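PDB 3ALJ: 2-methyl-3-hydroxypyridine-5-carboxylic acid oxygenase from Mesorhizobium loti, which catalyses the FAD-dependent oxygenation and ring opening of 2-methyl-3-hydroxypyridine-5-carboxylic acid, a step in the bacterial breakdown of vitamin B6. Local coordinates for residues D276-G281 with R331-T336; L182-M187 with L222-M227; H40-E45 with N127-A132. All blocks are in the same frame, centred on the assembly; numbering follows the deposited sequence. Where two conformers were deposited one is given.

In the fold
Interactions 1 and 2 lie on opposite sides of the chain's centre, about 35 Å apart between their own centres, and none of the three contacts touches another. Interaction 2 is the most buried: two neighbouring strands of the seven-stranded sheet, joined by backbone bonds and lined with aliphatic groups. Interactions 1 and 3 are only partly buried and both belong to the nucleotide-binding part of the fold, at opposite edges of its six-stranded sheet, strand 279-280 at one and strand 123-125, just before residues 127-132, at the other. Their chemistry is more polar: an arginine laid over an indole in interaction 1, and loops that grip the adenosine end of FAD in interaction 3.

Interaction 1 of 3, residues D276-G281 with R331-T336; sequences DSWTRG and RIRPIT
Arg-333 NH1 is approached from several directions at once: it forms a salt bridge with Glu-329 OE2, has the carbonyl oxygen Asp-276 O at 3.4 Å, and hangs over the indole of Trp-278, with NE1 of that ring 3.6 Å from NH1. NE and NH2 are also held, NE by a salt bridge to Asp-337 and NH2 by a hydrogen bond to the backbone oxygen of Leu-275, so the rotation of the guanidinium is probably well fixed. Glu-329 serves both partners, because its other carboxylate oxygen accepts the backbone N-H of Trp-278. Guanidinium and indole planes are only 14° apart, and NE1 of the indole sits beneath the centre of the guanidinium.

The arginine reaches this position by leaving the helix with CG anti to the backbone N (chi1 168°) and running extended as far as NE, which carries its whole aliphatic part across one face of the ring. Arg-333 CB makes a CH-pi contact at 3.8 Å from the centroid of the six-membered ring of Trp-278, 21° off the normal, and Arg-333 CG follows at 3.6 Å from Trp-278 CZ2. Two further helix residues close on the rim of the indole near its plane: CG2 of Ile-332 meets CZ3 of Trp-278 at 4.0 Å, and CB of Thr-336 lies 3.9 Å from CH2 of the same ring. The hydroxyl of Thr-336 has its partner in Asn-307 of helix 300-314, a helix that Trp-278 and Ile-332 also touch.

The indole thus touches two helices, 300-314 and 321-349. Through this arginine-indole stack, the loop that leads from strand 267-275 into edge strand 279-280 of the six-stranded nucleotide-binding sheet is packed on the long, kinked helix 321-349.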
loop_
_atom_site.group_PDB
_atom_site.type_symbol
_atom_site.label_atom_id
_atom_site.label_comp_id
_atom_site.label_asym_id
_atom_site.label_seq_id
_atom_site.Cartn_x
_atom_site.Cartn_y
_atom_site.Cartn_z
ATOM N N ASP A 276 -14.554 -13.769 -4.998
ATOM C CA ASP A 276 -14.660 -15.202 -5.441
ATOM C C ASP A 276 -13.416 -15.528 -6.330
ATOM O O ASP A 276 -12.789 -16.611 -6.277
ATOM C CB ASP A 276 -16.022 -15.437 -6.154
ATOM C CG ASP A 276 -16.207 -16.883 -6.607
ATOM O OD1 ASP A 276 -16.318 -17.099 -7.842
ATOM O OD2 ASP A 276 -16.263 -17.737 -5.705
ATOM N N SER A 277 -13.135 -14.592 -7.233
ATOM C CA SER A 277 -12.053 -14.740 -8.185
ATOM C C SER A 277 -11.518 -13.422 -8.603
ATOM O O SER A 277 -12.190 -12.406 -8.316
ATOM C CB SER A 277 -12.501 -15.602 -9.414
ATOM O OG SER A 277 -13.375 -14.782 -10.180
ATOM N N TRP A 278 -10.373 -13.424 -9.258
ATOM C CA TRP A 278 -9.705 -12.131 -9.680
ATOM C C TRP A 278 -9.676 -11.928 -11.150
ATOM O O TRP A 278 -9.150 -10.952 -11.643
ATOM C CB TRP A 278 -8.238 -12.120 -9.169
ATOM C CG TRP A 278 -8.113 -12.073 -7.677
ATOM C CD1 TRP A 278 -9.101 -11.950 -6.704
ATOM C CD2 TRP A 278 -6.885 -12.146 -6.971
ATOM N NE1 TRP A 278 -8.528 -11.939 -5.408
ATOM C CE2 TRP A 278 -7.169 -12.050 -5.591
ATOM C CE3 TRP A 278 -5.564 -12.240 -7.374
ATOM C CZ2 TRP A 278 -6.142 -12.020 -4.624
ATOM C CZ3 TRP A 278 -4.550 -12.265 -6.427
ATOM C CH2 TRP A 278 -4.844 -12.140 -5.082
ATOM N N THR A 279 -10.320 -12.850 -11.915
ATOM C CA THR A 279 -10.155 -12.829 -13.397
ATOM C C THR A 279 -11.495 -13.126 -14.051
ATOM O O THR A 279 -12.372 -13.790 -13.466
ATOM C CB THR A 279 -9.180 -13.929 -13.879
ATOM O OG1 THR A 279 -9.737 -15.225 -13.587
ATOM C CG2 THR A 279 -7.818 -13.758 -13.160
ATOM N N ARG A 280 -11.606 -12.591 -15.255
ATOM C CA ARG A 280 -12.770 -12.998 -16.096
ATOM C C ARG A 280 -12.334 -12.761 -17.524
ATOM O O ARG A 280 -12.153 -11.659 -17.951
ATOM C CB ARG A 280 -14.040 -12.241 -15.680
ATOM C CG ARG A 280 -15.297 -12.917 -16.248
ATOM C CD ARG A 280 -15.711 -13.972 -15.254
ATOM N NE ARG A 280 -15.868 -13.453 -13.899
ATOM C CZ ARG A 280 -16.964 -12.890 -13.419
ATOM N NH1 ARG A 280 -16.966 -12.533 -12.130
ATOM N NH2 ARG A 280 -18.045 -12.709 -14.158
ATOM N N GLY A 281 -12.173 -13.860 -18.270
ATOM C CA GLY A 281 -11.687 -13.673 -19.616
ATOM C C GLY A 281 -10.331 -12.963 -19.666
ATOM O O GLY A 281 -9.318 -13.511 -19.118
ATOM N N ARG A 331 -1.448 -19.345 -8.758
ATOM C CA ARG A 331 -0.079 -19.341 -8.218
ATOM C C ARG A 331 0.101 -18.388 -7.032
ATOM O O ARG A 331 0.711 -18.678 -6.056
ATOM C CB ARG A 331 0.867 -18.899 -9.366
ATOM C CG ARG A 331 2.326 -18.866 -8.944
ATOM C CD ARG A 331 3.177 -18.715 -10.127
ATOM N NE ARG A 331 3.130 -17.405 -10.812
ATOM C CZ ARG A 331 3.972 -16.381 -10.540
ATOM N NH1 ARG A 331 4.831 -16.505 -9.522
ATOM N NH2 ARG A 331 3.947 -15.197 -11.255
ATOM N N ILE A 332 -0.488 -17.175 -7.213
ATOM C CA ILE A 332 -0.095 -16.096 -6.296
ATOM C C ILE A 332 -1.147 -15.774 -5.246
ATOM O O ILE A 332 -0.846 -15.192 -4.172
ATOM C CB ILE A 332 0.252 -14.787 -7.207
ATOM C CG1 ILE A 332 1.319 -14.076 -6.525
ATOM C CG2 ILE A 332 -1.026 -13.863 -7.543
ATOM C CD1 ILE A 332 2.745 -14.859 -6.710
ATOM N N ARG A 333 -2.441 -16.079 -5.488
ATOM C CA ARG A 333 -3.466 -15.621 -4.567
ATOM C C ARG A 333 -3.313 -16.148 -3.163
ATOM O O ARG A 333 -3.582 -15.418 -2.225
ATOM C CB ARG A 333 -4.873 -15.750 -5.137
ATOM C CG ARG A 333 -5.932 -15.564 -4.134
ATOM C CD ARG A 333 -7.331 -15.763 -4.692
ATOM N NE ARG A 333 -8.158 -15.341 -3.707
ATOM C CZ ARG A 333 -9.392 -15.022 -3.844
ATOM N NH1 ARG A 333 -9.967 -15.175 -5.047
ATOM N NH2 ARG A 333 -10.049 -14.633 -2.780
ATOM N N PRO A 334 -2.880 -17.409 -2.964
ATOM C CA PRO A 334 -2.840 -17.868 -1.586
ATOM C C PRO A 334 -1.968 -17.042 -0.624
ATOM O O PRO A 334 -2.324 -16.869 0.555
ATOM C CB PRO A 334 -2.347 -19.333 -1.683
ATOM C CG PRO A 334 -2.884 -19.770 -3.056
ATOM C CD PRO A 334 -2.619 -18.532 -3.928
ATOM N N ILE A 335 -0.855 -16.519 -1.114
ATOM C CA ILE A 335 -0.014 -15.655 -0.261
ATOM C C ILE A 335 -0.850 -14.425 0.219
ATOM O O ILE A 335 -0.797 -13.991 1.374
ATOM C CB ILE A 335 1.228 -15.178 -1.048
ATOM C CG1 ILE A 335 1.937 -16.447 -1.702
ATOM C CG2 ILE A 335 2.073 -14.323 -0.129
ATOM C CD1 ILE A 335 3.106 -15.990 -2.567
ATOM N N THR A 336 -1.598 -13.841 -0.695
ATOM C CA THR A 336 -2.427 -12.637 -0.382
ATOM C C THR A 336 -3.600 -13.009 0.495
ATOM O O THR A 336 -3.881 -12.260 1.446
ATOM C CB THR A 336 -2.953 -12.045 -1.693
ATOM O OG1 THR A 336 -1.871 -11.352 -2.364
ATOM C CG2 THR A 336 -4.023 -10.951 -1.349
#

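Interaction 2 of 3, residues L182-M187 with L222-M227; sequences LIVPRM and LYLGLM
Val-184 and Leu-222 lie side by side and point the same way, with CG2 of the valine 4.0 Å from CD2 of the leucine. The same methyl also meets the next leucine on that face, Val-184 CG2 standing 4.0 Å from Leu-224 CD1. The torsion that sets CG2 between the backbone N and the carbonyl carbon (chi1 -61°, with CG1 beside the N) places it near both. Leu-182 projects from the same face, and this aliphatic patch is covered by helix 253-260, where Ala-259 touches Leu-182 and Val-184 and Cys-255 touches Leu-222.

The strands are antiparallel neighbours in the mixed seven-stranded sheet of the FAD-binding family domain, and their short axes run at 135° to each other, a marked twist. Leu-182 with Leu-224 and Val-184 with Leu-222 are hydrogen-bonded pairs; Leu-224 N reaches Leu-182 O at 2.8 Å, and Leu-222 N reaches Val-184 O at 2.8 Å. Between them Ile-183 and Tyr-223 form a non-hydrogen-bonded pair, in which Ile-183 CA comes to 3.3 Å from Leu-222 O in a CA-H...O contact.

On the other face the side chains of this central pair cross at a slant. Ile-183 CD1 bends back over the neighbouring strand and touches Tyr-223 CB at 3.7 Å. The tyrosine, with CG anti to the backbone N (chi1 164°), presents its edge to Leu-182 O, which lies in the ring plane; its side chain comes within about 5 Å of the FAD.

Where the first strand ends, Arg-186 crosses Leu-222 at about a right angle and rests its CD 4.0 Å from CB of the leucine. Its guanidinium forms a salt bridge with Asp-197 and a hydrogen bond to the backbone oxygen of Asn-218.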
loop_
_atom_site.group_PDB
_atom_site.type_symbol
_atom_site.label_atom_id
_atom_site.label_comp_id
_atom_site.label_asym_id
_atom_site.label_seq_id
_atom_site.Cartn_x
_atom_site.Cartn_y
_atom_site.Cartn_z
ATOM N N LEU A 182 -0.176 11.751 8.516
ATOM C CA LEU A 182 0.352 13.063 8.150
ATOM C C LEU A 182 1.871 12.970 8.002
ATOM O O LEU A 182 2.552 12.100 8.561
ATOM C CB LEU A 182 0.133 14.092 9.287
ATOM C CG LEU A 182 -1.247 14.123 9.878
ATOM C CD1 LEU A 182 -1.438 14.921 11.137
ATOM C CD2 LEU A 182 -2.162 14.771 8.878
ATOM N N ILE A 183 2.410 13.909 7.174
ATOM C CA ILE A 183 3.825 14.216 7.097
ATOM C C ILE A 183 4.082 15.517 7.763
ATOM O O ILE A 183 3.440 16.561 7.406
ATOM C CB ILE A 183 4.349 14.195 5.643
ATOM C CG1 ILE A 183 4.017 12.911 4.847
ATOM C CG2 ILE A 183 5.839 14.505 5.611
ATOM C CD1 ILE A 183 4.592 11.577 5.522
ATOM N N VAL A 184 5.028 15.500 8.698
ATOM C CA VAL A 184 5.525 16.717 9.388
ATOM C C VAL A 184 7.047 16.715 9.347
ATOM O O VAL A 184 7.723 15.736 9.033
ATOM C CB VAL A 184 5.033 16.818 10.856
ATOM C CG1 VAL A 184 3.495 16.882 10.830
ATOM C CG2 VAL A 184 5.490 15.574 11.659
ATOM N N PRO A 185 7.686 17.852 9.626
ATOM C CA PRO A 185 9.126 17.873 9.803
ATOM C C PRO A 185 9.600 16.964 10.942
ATOM O O PRO A 185 8.826 16.737 11.905
ATOM C CB PRO A 185 9.420 19.388 10.131
ATOM C CG PRO A 185 8.247 20.094 9.694
ATOM C CD PRO A 185 7.058 19.166 9.881
ATOM N N ARG A 186 10.809 16.423 10.773
ATOM C CA ARG A 186 11.390 15.581 11.818
ATOM C C ARG A 186 11.538 16.242 13.197
ATOM O O ARG A 186 11.387 15.551 14.194
ATOM C CB ARG A 186 12.739 15.089 11.380
ATOM C CG ARG A 186 12.683 14.100 10.160
ATOM C CD ARG A 186 12.250 12.663 10.549
ATOM N NE ARG A 186 13.015 12.050 11.624
ATOM C CZ ARG A 186 14.134 11.370 11.472
ATOM N NH1 ARG A 186 14.739 11.131 10.289
ATOM N NH2 ARG A 186 14.663 10.839 12.560
ATOM N N MET A 187 11.846 17.556 13.222
ATOM C CA MET A 187 12.104 18.282 14.473
ATOM C C MET A 187 13.107 17.525 15.344
ATOM O O MET A 187 12.925 17.470 16.565
ATOM C CB MET A 187 10.796 18.520 15.256
ATOM C CG MET A 187 9.590 19.084 14.411
ATOM S SD MET A 187 10.071 20.624 13.612
ATOM C CE MET A 187 10.051 21.770 15.079
ATOM N N LEU A 222 8.824 13.216 8.548
ATOM C CA LEU A 222 8.323 12.213 9.536
ATOM C C LEU A 222 6.854 11.855 9.195
ATOM O O LEU A 222 6.022 12.716 9.024
ATOM C CB LEU A 222 8.309 12.812 10.935
ATOM C CG LEU A 222 7.707 11.945 12.060
ATOM C CD1 LEU A 222 8.539 10.699 12.288
ATOM C CD2 LEU A 222 7.754 12.798 13.352
ATOM N N TYR A 223 6.540 10.577 9.079
ATOM C CA TYR A 223 5.174 10.049 8.858
ATOM C C TYR A 223 4.645 9.707 10.233
ATOM O O TYR A 223 5.265 8.876 10.977
ATOM C CB TYR A 223 5.336 8.869 7.908
ATOM C CG TYR A 223 4.135 7.910 7.801
ATOM C CD1 TYR A 223 2.815 8.361 7.901
ATOM C CD2 TYR A 223 4.403 6.565 7.548
ATOM C CE1 TYR A 223 1.736 7.386 7.796
ATOM C CE2 TYR A 223 3.373 5.626 7.434
ATOM C CZ TYR A 223 2.078 6.072 7.545
ATOM O OH TYR A 223 1.020 5.147 7.448
ATOM N N LEU A 224 3.526 10.325 10.560
ATOM C CA LEU A 224 2.795 9.969 11.782
ATOM C C LEU A 224 1.460 9.398 11.465
ATOM O O LEU A 224 0.777 9.894 10.556
ATOM C CB LEU A 224 2.495 11.201 12.649
ATOM C CG LEU A 224 3.750 11.901 13.193
ATOM C CD1 LEU A 224 3.338 13.148 13.997
ATOM C CD2 LEU A 224 4.577 10.875 14.095
ATOM N N GLY A 225 1.053 8.370 12.202
ATOM C CA GLY A 225 -0.334 7.800 12.102
ATOM C C GLY A 225 -0.930 7.987 13.457
ATOM O O GLY A 225 -0.427 7.416 14.427
ATOM N N LEU A 226 -1.981 8.778 13.562
ATOM C CA LEU A 226 -2.627 9.109 14.864
ATOM C C LEU A 226 -3.906 8.306 14.921
ATOM O O LEU A 226 -4.829 8.591 14.097
ATOM C CB LEU A 226 -2.869 10.634 15.026
ATOM C CG LEU A 226 -1.743 11.469 15.600
ATOM C CD1 LEU A 226 -0.449 11.344 14.895
ATOM C CD2 LEU A 226 -2.215 13.004 15.536
ATOM N N MET A 227 -4.031 7.289 15.779
ATOM C CA MET A 227 -5.161 6.398 15.774
ATOM C C MET A 227 -5.949 6.476 17.043
ATOM O O MET A 227 -5.419 6.229 18.180
ATOM C CB MET A 227 -4.586 5.032 15.619
ATOM C CG MET A 227 -3.728 4.921 14.416
ATOM S SD MET A 227 -3.038 3.261 14.214
ATOM C CE MET A 227 -1.321 3.587 13.652
#

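Interaction 3 of 3, residues H40-E45 with N127-A132; sequences HEKSSE and NSEAVA. With FAD (flavin-adenine dinucleotide), chain B.
The loop leaving strand 36-40 and residues 127-129 lie against each other, drawn together by Ser-128 N donating to Glu-41 O at 2.9 Å from above the carbonyl plane, and by a second, nearly straight bond from Asn-127 N to Ser-43 O. The setting is a Rossmann-type dinucleotide fold, in which an acidic residue at the end of the second strand holds the adenosine ribose of FAD. Glu-41 takes that part here, its CG anti to the backbone N (chi1 167°) and its chain bent at the second torsion to bring the carboxylate to the ribose: OE1 accepts FAD O2B at 2.7 Å and OE2 accepts FAD O3B at 2.7 Å. OE1 also receives the backbone N-H of Ser-43 on its anti side, and OE2 that of Gly-19, within the glycine-rich turn. Were Glu-41 replaced by an alanine, both ribose hydroxyls would probably lose their acceptor, and the N-H groups of Ser-43 and Gly-19 their mate.

At the end of strand 36-40, His-40 ND1 and Ser-128 OG share a hydrogen bond of 2.8 Å at the edge of the imidazole, whose NE2 is bonded to Glu-15. The backbone of Ala-130 pairs with the adenine: its N donates to FAD N1A at 3.0 Å and its O accepts FAD N6A at 2.8 Å. Lys-42 and Glu-129 lie side by side near the purine, pointing the same way, their aliphatic parts touching; the glutamate also salt-bridges Lys-161. Their charged ends do not meet directly: one water accepts from Lys-42 NZ at 2.9 Å and donates to Glu-129 OE2 at 2.7 Å.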
loop_
_atom_site.group_PDB
_atom_site.type_symbol
_atom_site.label_atom_id
_atom_site.label_comp_id
_atom_site.label_asym_id
_atom_site.label_seq_id
_atom_site.Cartn_x
_atom_site.Cartn_y
_atom_site.Cartn_z
ATOM N N HIS A 40 -4.934 4.493 -17.644
ATOM C CA HIS A 40 -5.978 5.479 -17.476
ATOM C C HIS A 40 -6.183 5.821 -15.998
ATOM O O HIS A 40 -6.641 4.915 -15.235
ATOM C CB HIS A 40 -7.252 4.956 -18.100
ATOM C CG HIS A 40 -7.093 4.618 -19.551
ATOM N ND1 HIS A 40 -7.243 5.567 -20.571
ATOM C CD2 HIS A 40 -6.610 3.481 -20.137
ATOM C CE1 HIS A 40 -6.903 4.982 -21.735
ATOM N NE2 HIS A 40 -6.564 3.708 -21.506
ATOM N N GLU A 41 -5.878 7.041 -15.611
ATOM C CA GLU A 41 -6.147 7.494 -14.237
ATOM C C GLU A 41 -7.374 8.433 -14.224
ATOM O O GLU A 41 -7.324 9.438 -14.974
ATOM C CB GLU A 41 -4.857 8.226 -13.696
ATOM C CG GLU A 41 -5.093 9.009 -12.429
ATOM C CD GLU A 41 -5.695 8.174 -11.313
ATOM O OE1 GLU A 41 -6.675 8.572 -10.644
ATOM O OE2 GLU A 41 -5.115 7.072 -11.023
ATOM N N LYS A 42 -8.323 8.142 -13.371
ATOM C CA LYS A 42 -9.541 8.982 -13.280
ATOM C C LYS A 42 -9.283 10.380 -12.826
ATOM O O LYS A 42 -9.897 11.362 -13.317
ATOM C CB LYS A 42 -10.552 8.232 -12.392
ATOM C CG LYS A 42 -11.740 9.127 -11.915
ATOM C CD LYS A 42 -12.674 8.263 -10.963
ATOM C CE LYS A 42 -11.964 7.836 -9.711
ATOM N NZ LYS A 42 -13.011 7.281 -8.731
ATOM N N SER A 43 -8.397 10.554 -11.854
ATOM C CA SER A 43 -8.133 11.886 -11.258
ATOM C C SER A 43 -7.445 12.780 -12.257
ATOM O O SER A 43 -6.881 12.366 -13.306
ATOM C CB SER A 43 -7.274 11.707 -9.987
ATOM O OG SER A 43 -8.131 11.051 -9.080
ATOM N N SER A 44 -7.586 14.078 -11.938
ATOM C CA SER A 44 -7.055 15.067 -12.875
ATOM C C SER A 44 -5.575 15.206 -12.825
ATOM O O SER A 44 -4.995 15.811 -13.702
ATOM C CB SER A 44 -7.643 16.446 -12.608
ATOM O OG SER A 44 -7.200 16.890 -11.343
ATOM N N GLU A 45 -4.923 14.609 -11.792
ATOM C CA GLU A 45 -3.463 14.675 -11.694
ATOM C C GLU A 45 -3.066 13.246 -11.238
ATOM O O GLU A 45 -3.910 12.525 -10.679
ATOM C CB GLU A 45 -2.980 15.603 -10.553
ATOM C CG GLU A 45 -3.323 17.006 -10.712
ATOM C CD GLU A 45 -2.787 17.796 -9.541
ATOM O OE1 GLU A 45 -2.148 18.835 -9.836
ATOM O OE2 GLU A 45 -2.991 17.359 -8.353
ATOM N N ASN A 127 -7.643 12.265 -16.024
ATOM C CA ASN A 127 -9.084 12.559 -16.325
ATOM C C ASN A 127 -9.648 11.474 -17.219
ATOM O O ASN A 127 -10.483 11.709 -18.168
ATOM C CB ASN A 127 -9.211 13.917 -17.122
ATOM C CG ASN A 127 -8.767 15.092 -16.347
ATOM O OD1 ASN A 127 -7.870 15.863 -16.765
ATOM N ND2 ASN A 127 -9.340 15.229 -15.270
ATOM N N SER A 128 -9.260 10.183 -16.986
ATOM C CA SER A 128 -9.605 9.078 -17.851
ATOM C C SER A 128 -10.060 7.902 -17.010
ATOM O O SER A 128 -9.252 7.131 -16.421
ATOM C CB SER A 128 -8.333 8.714 -18.664
ATOM O OG SER A 128 -8.723 7.764 -19.726
ATOM N N GLU A 129 -11.353 7.833 -16.836
ATOM C CA GLU A 129 -11.965 6.841 -15.914
ATOM C C GLU A 129 -12.511 5.670 -16.622
ATOM O O GLU A 129 -13.345 5.832 -17.576
ATOM C CB GLU A 129 -13.123 7.527 -15.090
ATOM C CG GLU A 129 -13.850 6.526 -14.126
ATOM C CD GLU A 129 -15.067 7.088 -13.482
ATOM O OE1 GLU A 129 -15.580 8.139 -13.956
ATOM O OE2 GLU A 129 -15.521 6.474 -12.523
ATOM N N ALA A 130 -12.173 4.462 -16.239
ATOM C CA ALA A 130 -12.777 3.229 -16.778
ATOM C C ALA A 130 -14.079 3.019 -16.053
ATOM O O ALA A 130 -14.177 2.991 -14.830
ATOM C CB ALA A 130 -11.906 1.963 -16.516
ATOM N N VAL A 131 -15.203 2.961 -16.830
ATOM C CA VAL A 131 -16.537 2.820 -16.161
ATOM C C VAL A 131 -17.106 1.442 -16.455
ATOM O O VAL A 131 -17.955 0.958 -15.643
ATOM C CB VAL A 131 -17.543 3.945 -16.550
ATOM C CG1 VAL A 131 -17.000 5.293 -16.183
ATOM C CG2 VAL A 131 -17.844 3.855 -17.987
ATOM N N ALA A 132 -16.632 0.773 -17.497
ATOM C CA ALA A 132 -17.095 -0.576 -17.736
ATOM C C ALA A 132 -16.066 -1.402 -18.395
ATOM O O ALA A 132 -15.175 -0.876 -19.117
ATOM C CB ALA A 132 -18.450 -0.564 -18.532
HETATM P PA FAD B . -5.081 2.772 -5.139
HETATM O O1A FAD B . -3.775 3.141 -4.507
HETATM O O2A FAD B . -6.295 3.099 -4.487
HETATM O O5B FAD B . -5.054 3.417 -6.590
HETATM C C5B FAD B . -6.201 3.289 -7.495
HETATM C C4B FAD B . -5.980 4.447 -8.446
HETATM O O4B FAD B . -7.081 4.251 -9.398
HETATM C C3B FAD B . -6.201 5.798 -7.872
HETATM O O3B FAD B . -5.184 6.722 -8.309
HETATM C C2B FAD B . -7.658 6.165 -8.333
HETATM O O2B FAD B . -7.868 7.579 -8.490
HETATM C C1B FAD B . -7.747 5.547 -9.690
HETATM N N9A FAD B . -9.057 5.109 -10.055
HETATM C C8A FAD B . -10.101 4.693 -9.261
HETATM N N7A FAD B . -11.146 4.284 -9.998
HETATM C C5A FAD B . -10.766 4.453 -11.320
HETATM C C6A FAD B . -11.383 4.122 -12.523
HETATM N N6A FAD B . -12.653 3.593 -12.538
HETATM N N1A FAD B . -10.700 4.388 -13.639
HETATM C C2A FAD B . -9.485 4.947 -13.640
HETATM N N3A FAD B . -8.803 5.259 -12.500
HETATM C C4A FAD B . -9.471 4.967 -11.349
HETATM N N1 FAD B . 0.222 -0.759 2.146
HETATM C C2 FAD B . 1.511 -1.018 2.271
HETATM O O2 FAD B . 2.134 -1.760 1.494
HETATM N N3 FAD B . 2.232 -0.460 3.327
HETATM C C4 FAD B . 1.635 0.408 4.242
HETATM O O4 FAD B . 2.379 1.016 5.099
HETATM C C4X FAD B . 0.279 0.643 4.094
HETATM N N5 FAD B . -0.411 1.435 5.075
HETATM C C5X FAD B . -1.778 1.607 4.957
HETATM C C6 FAD B . -2.502 2.285 5.953
HETATM C C7 FAD B . -3.846 2.514 5.807
HETATM C C7M FAD B . -4.610 3.283 6.922
HETATM C C8 FAD B . -4.526 2.018 4.714
HETATM C C8M FAD B . -6.047 2.221 4.531
HETATM C C9 FAD B . -3.819 1.334 3.715
HETATM C C9A FAD B . -2.432 1.080 3.851
HETATM N N10 FAD B . -1.678 0.330 2.845
HETATM C C10 FAD B . -0.366 0.092 3.015
HETATM C "C1'" FAD B . -2.437 -0.262 1.643
HETATM C "C2'" FAD B . -2.223 0.634 0.431
HETATM O "O2'" FAD B . -2.652 1.974 0.749
HETATM C "C3'" FAD B . -3.128 0.155 -0.720
HETATM O "O3'" FAD B . -3.206 -1.318 -0.625
HETATM C "C4'" FAD B . -2.608 0.445 -2.066
HETATM O "O4'" FAD B . -2.565 1.895 -2.197
HETATM C "C5'" FAD B . -3.518 -0.055 -3.139
HETATM O "O5'" FAD B . -2.963 0.289 -4.405
HETATM P P FAD B . -3.913 0.154 -5.661
HETATM O O1P FAD B . -3.111 0.628 -6.797
HETATM O O2P FAD B . -4.565 -1.192 -5.735
HETATM O O3P FAD B . -5.131 1.173 -5.360
HETATM O O HOH W 1 -14.629 5.336 -10.233
#